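Local coordinates for protein chitinase (Paenibacillus sp. FPU-7, PDB 5GZT) that probably breaks down chitin by random endo-hydrolysis of its beta-1,4 N-acetylglucosaminide linkages, at residues 303-308 with 403-408; 1102-1107 with 1129-1134. All coordinates share one frame; numbering follows the deposited sequence.

Contact 1. Residues 303-308 with 403-408; sequences HLYYAF and GIDLDW
F308 and Y305 meet D407 and D405 inside the first TIM barrel of this family 18 glycosidase. The two aspartates belong to the DxxDxDxE signature, whose glutamate serves as the acid catalyst in this family. Strands 303-312 and 403-407 are not direct neighbours: strand 362-368 runs between them in the barrel, and the rings of Y305 and F308 reach across to the shorter aspartates. The Y305 ring and the D405 side chain cross at about a right angle, the ring coming obliquely, with Y305 CD2 3.6 Å from D405 OD2 and ring and carboxylate planes 40° apart. At the other pair the carboxylate stands almost upright to the ring, at 78°, and D407 OD2 lies level with the ring edge, 3.4 Å from F308 CE1. Aromatic C-H edges suit such oxygens, since the ring hydrogens are slightly positive and no hydrogen bond is asked of them. True hydrogen bonds come from the second shell: S366 OG pairs with D405 OD2, Y282 OH with D407 OD2, and Y478 OH with Y305 OH, so each has a partner, which helps to fix the two carboxylates. F308 CG sits beside the backbone N (chi1 -67°), and the ring meets W623 at a small interplanar angle. The peptide before F308 is cis, which probably helps A307 reach that ring: A307 CB sits 3.6 Å above the plane, over the ring centre.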
# COMPACT_ATOMS: atom_id res chain seq x y z
N HIS B 303 -1.81 -2.28 -2.89
CA HIS B 303 -1.73 -3.70 -2.57
C HIS B 303 -2.77 -4.05 -1.52
O HIS B 303 -2.97 -3.30 -0.59
CB HIS B 303 -0.40 -4.06 -1.96
CG HIS B 303 0.76 -4.00 -2.89
ND1 HIS B 303 1.14 -2.85 -3.56
CD2 HIS B 303 1.71 -4.93 -3.18
CE1 HIS B 303 2.24 -3.09 -4.24
NE2 HIS B 303 2.58 -4.35 -4.07
N LEU B 304 -3.37 -5.22 -1.65
CA LEU B 304 -4.37 -5.73 -0.73
C LEU B 304 -3.83 -7.08 -0.26
O LEU B 304 -3.49 -7.93 -1.09
CB LEU B 304 -5.68 -5.74 -1.46
CG LEU B 304 -6.98 -6.53 -1.21
CD1 LEU B 304 -6.98 -7.27 0.10
CD2 LEU B 304 -8.21 -5.68 -1.49
N TYR B 305 -3.60 -7.22 1.04
CA TYR B 305 -3.12 -8.48 1.65
C TYR B 305 -4.32 -9.19 2.29
O TYR B 305 -4.98 -8.63 3.25
CB TYR B 305 -2.06 -8.27 2.76
CG TYR B 305 -0.67 -8.01 2.31
CD1 TYR B 305 -0.39 -7.55 1.03
CD2 TYR B 305 0.41 -8.25 3.17
CE1 TYR B 305 0.91 -7.36 0.62
CE2 TYR B 305 1.71 -8.05 2.76
CZ TYR B 305 1.94 -7.64 1.48
OH TYR B 305 3.22 -7.37 0.99
N TYR B 306 -4.61 -10.42 1.83
CA TYR B 306 -5.69 -11.22 2.42
C TYR B 306 -5.12 -11.87 3.65
O TYR B 306 -4.18 -12.67 3.58
CB TYR B 306 -6.27 -12.25 1.46
CG TYR B 306 -7.53 -12.95 1.96
CD1 TYR B 306 -8.72 -12.27 2.02
CD2 TYR B 306 -7.51 -14.27 2.36
CE1 TYR B 306 -9.88 -12.89 2.47
CE2 TYR B 306 -8.67 -14.91 2.78
CZ TYR B 306 -9.85 -14.21 2.85
OH TYR B 306 -11.00 -14.84 3.25
N ALA B 307 -5.66 -11.46 4.81
CA ALA B 307 -5.14 -11.86 6.07
C ALA B 307 -6.13 -12.85 6.74
O ALA B 307 -7.11 -12.42 7.39
CB ALA B 307 -4.97 -10.66 6.93
N PHE B 308 -5.91 -14.14 6.66
CA PHE B 308 -4.67 -14.82 6.38
C PHE B 308 -4.97 -16.23 5.83
O PHE B 308 -6.06 -16.88 6.10
CB PHE B 308 -3.92 -15.08 7.68
CG PHE B 308 -3.43 -13.83 8.38
CD1 PHE B 308 -2.28 -13.17 7.93
CD2 PHE B 308 -4.03 -13.38 9.54
CE1 PHE B 308 -1.79 -12.07 8.58
CE2 PHE B 308 -3.57 -12.26 10.21
CZ PHE B 308 -2.46 -11.59 9.73
N GLY B 403 1.11 -12.57 -5.55
CA GLY B 403 2.31 -12.81 -4.76
C GLY B 403 2.01 -13.36 -3.40
O GLY B 403 0.86 -13.65 -3.10
N ILE B 404 3.04 -13.50 -2.58
CA ILE B 404 2.94 -14.19 -1.31
C ILE B 404 3.68 -13.32 -0.29
O ILE B 404 4.84 -12.86 -0.55
CB ILE B 404 3.70 -15.54 -1.31
CG1 ILE B 404 3.06 -16.55 -2.30
CG2 ILE B 404 3.74 -16.23 0.03
CD1 ILE B 404 3.95 -17.78 -2.52
N ASP B 405 3.08 -13.20 0.89
CA ASP B 405 3.70 -12.54 2.04
C ASP B 405 3.72 -13.49 3.23
O ASP B 405 2.74 -14.13 3.49
CB ASP B 405 2.95 -11.18 2.33
CG ASP B 405 3.25 -10.65 3.70
OD1 ASP B 405 4.34 -10.08 3.85
OD2 ASP B 405 2.45 -10.89 4.63
N LEU B 406 4.79 -13.58 3.99
CA LEU B 406 4.76 -14.40 5.20
C LEU B 406 4.80 -13.54 6.41
O LEU B 406 5.67 -12.65 6.50
CB LEU B 406 5.96 -15.31 5.31
CG LEU B 406 6.28 -16.31 4.15
CD1 LEU B 406 7.34 -17.25 4.67
CD2 LEU B 406 5.03 -17.05 3.73
N ASP B 407 3.93 -13.85 7.38
CA ASP B 407 3.90 -13.20 8.69
C ASP B 407 4.09 -14.23 9.75
O ASP B 407 3.10 -14.67 10.44
CB ASP B 407 2.56 -12.39 8.94
CG ASP B 407 2.30 -11.34 7.89
OD1 ASP B 407 3.16 -11.22 6.95
OD2 ASP B 407 1.24 -10.61 7.98
N TRP B 408 5.35 -14.62 9.94
CA TRP B 408 5.64 -15.55 11.03
C TRP B 408 5.95 -14.80 12.28
O TRP B 408 6.90 -13.96 12.36
CB TRP B 408 6.78 -16.47 10.58
CG TRP B 408 7.43 -17.50 11.48
CD1 TRP B 408 7.27 -17.74 12.81
CD2 TRP B 408 8.44 -18.41 11.02
NE1 TRP B 408 8.13 -18.75 13.20
CE2 TRP B 408 8.88 -19.14 12.13
CE3 TRP B 408 9.02 -18.65 9.75
CZ2 TRP B 408 9.85 -20.14 12.03
CZ3 TRP B 408 10.05 -19.64 9.67
CH2 TRP B 408 10.42 -20.36 10.80

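Contact 2. Residues 1102-1107 with 1129-1134; sequences YAKNQG and FNELKA
Two bends bring K1104 and E1131 together. The lysine chain folds at chi3 (68°), turning its last carbons and NZ toward the other helix, while E1131 leaves with CG anti to its backbone N and then kinks at chi2 (61°), which swings the carboxylate back toward the lysine although its CB does not start in that direction. The lysine thus reaches two oxygens of one residue. K1104 NZ forms a salt bridge with E1131 OE2 at 2.8 Å, coming from above the carboxylate plane, and donates to the backbone oxygen E1131 O at 2.7 Å, with a C=O...N angle of 147°. A lysine suits this place because its long chain spans the gap and its ammonium has several hydrogens to give; its charge beside the carbonyl-rich C-terminal end of helix 1123-1133 is probably favourable as well. Helices 1093-1106 and 1123-1133 are the last two of the second TIM barrel, joined through strand 1110-1114 and lying side by side on its outer surface. Glutamate fits a partly exposed position here, and L1132 supplies the greasy counterpart: its CD2 rests 4.0 Å from K1104 CD, and the same side chain packs on A1100 and on L766 of strand 765-771. G1107, the first residue to leave helical angles, closes a Schellman motif, taking the positive phi that glycine adopts easily. Around this end the Ig-like domain adds bonds, from T660 OG1 to K1104 O and from T757 OG1 to G1107 O. Just past the second helix, A1134 CB lies 4.2 Å from K1104 NZ.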
# COMPACT_ATOMS: atom_id res chain seq x y z
N TYR B 1102 -31.30 17.19 4.89
CA TYR B 1102 -30.07 17.65 4.29
C TYR B 1102 -30.14 19.15 4.04
O TYR B 1102 -29.28 19.89 4.45
CB TYR B 1102 -29.78 16.85 3.00
CG TYR B 1102 -28.39 17.11 2.43
CD1 TYR B 1102 -27.27 16.39 2.90
CD2 TYR B 1102 -28.16 18.10 1.48
CE1 TYR B 1102 -26.01 16.68 2.40
CE2 TYR B 1102 -26.92 18.35 0.95
CZ TYR B 1102 -25.84 17.65 1.42
OH TYR B 1102 -24.56 17.97 0.99
N ALA B 1103 -31.22 19.63 3.40
CA ALA B 1103 -31.42 21.09 3.18
C ALA B 1103 -31.30 21.92 4.46
O ALA B 1103 -30.59 22.92 4.51
CB ALA B 1103 -32.75 21.32 2.53
N LYS B 1104 -31.98 21.50 5.50
CA LYS B 1104 -31.95 22.20 6.79
C LYS B 1104 -30.56 22.18 7.42
O LYS B 1104 -30.09 23.23 7.85
CB LYS B 1104 -32.90 21.56 7.77
CG LYS B 1104 -34.36 21.88 7.49
CD LYS B 1104 -35.29 20.81 7.98
CE LYS B 1104 -35.31 20.74 9.47
NZ LYS B 1104 -36.21 19.66 9.94
N ASN B 1105 -29.91 21.01 7.42
CA ASN B 1105 -28.62 20.86 8.10
C ASN B 1105 -27.49 21.48 7.34
O ASN B 1105 -26.47 21.77 7.95
CB ASN B 1105 -28.28 19.37 8.29
CG ASN B 1105 -29.21 18.70 9.32
OD1 ASN B 1105 -29.73 19.35 10.19
ND2 ASN B 1105 -29.38 17.41 9.22
N GLN B 1106 -27.63 21.62 6.01
CA GLN B 1106 -26.55 22.18 5.19
C GLN B 1106 -26.71 23.66 4.91
O GLN B 1106 -25.84 24.29 4.28
CB GLN B 1106 -26.51 21.42 3.88
CG GLN B 1106 -26.13 19.97 4.02
CD GLN B 1106 -24.71 19.80 4.46
OE1 GLN B 1106 -23.75 20.32 3.86
NE2 GLN B 1106 -24.56 19.08 5.49
N GLY B 1107 -27.83 24.25 5.35
CA GLY B 1107 -28.04 25.69 5.09
C GLY B 1107 -28.46 25.99 3.68
O GLY B 1107 -28.20 27.08 3.18
N PHE B 1129 -42.77 18.60 3.32
CA PHE B 1129 -43.31 19.67 4.06
C PHE B 1129 -43.21 19.38 5.55
O PHE B 1129 -42.88 20.27 6.35
CB PHE B 1129 -44.80 19.84 3.67
CG PHE B 1129 -45.53 20.91 4.46
CD1 PHE B 1129 -45.45 22.26 4.07
CD2 PHE B 1129 -46.36 20.58 5.54
CE1 PHE B 1129 -46.10 23.26 4.77
CE2 PHE B 1129 -47.03 21.57 6.29
CZ PHE B 1129 -46.93 22.93 5.88
N ASN B 1130 -43.52 18.13 5.97
CA ASN B 1130 -43.48 17.86 7.41
C ASN B 1130 -42.07 17.98 7.93
O ASN B 1130 -41.87 18.48 9.01
CB ASN B 1130 -44.08 16.47 7.76
CG ASN B 1130 -45.57 16.39 7.49
OD1 ASN B 1130 -46.29 17.40 7.37
ND2 ASN B 1130 -46.05 15.15 7.35
N GLU B 1131 -41.08 17.52 7.19
CA GLU B 1131 -39.69 17.60 7.66
C GLU B 1131 -39.23 19.05 7.66
O GLU B 1131 -38.60 19.51 8.64
CB GLU B 1131 -38.76 16.75 6.81
CG GLU B 1131 -37.29 16.89 7.19
CD GLU B 1131 -37.04 16.44 8.67
OE1 GLU B 1131 -37.88 15.62 9.16
OE2 GLU B 1131 -36.03 16.89 9.30
N LEU B 1132 -39.62 19.84 6.64
CA LEU B 1132 -39.17 21.28 6.66
C LEU B 1132 -39.80 22.08 7.76
O LEU B 1132 -39.24 23.12 8.18
CB LEU B 1132 -39.48 22.00 5.33
CG LEU B 1132 -38.65 21.45 4.18
CD1 LEU B 1132 -39.02 22.27 2.95
CD2 LEU B 1132 -37.13 21.44 4.43
N LYS B 1133 -41.00 21.71 8.18
CA LYS B 1133 -41.60 22.41 9.32
C LYS B 1133 -41.01 22.00 10.65
O LYS B 1133 -40.89 22.84 11.52
CB LYS B 1133 -43.07 22.15 9.42
CG LYS B 1133 -43.88 22.93 8.38
CD LYS B 1133 -43.55 24.43 8.28
CE LYS B 1133 -44.41 25.14 7.27
NZ LYS B 1133 -43.92 26.54 7.14
N ALA B 1134 -40.71 20.70 10.81
CA ALA B 1134 -40.24 20.11 12.08
C ALA B 1134 -39.08 20.87 12.80
O ALA B 1134 -38.90 20.80 14.04
CB ALA B 1134 -39.87 18.66 11.83

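In the fold
The two contacts belong to different catalytic modules of one chain and follow each other in sequence, contact 1 closing before contact 2 opens. Their centres lie about 48 Å apart and their nearest atoms about 29 Å, so neither touches the other. Contact 1 is buried inside the first family 18 barrel, about 16 Å from the centre of the chain, among residues of the active-site signature. Contact 2 is on the outside of the second barrel, about 37 Å from that centre, where the Ig-like domain meets it. The sodium ion, held by E44, T50, F52 and S72, belongs to the N-terminal region and to neither contact.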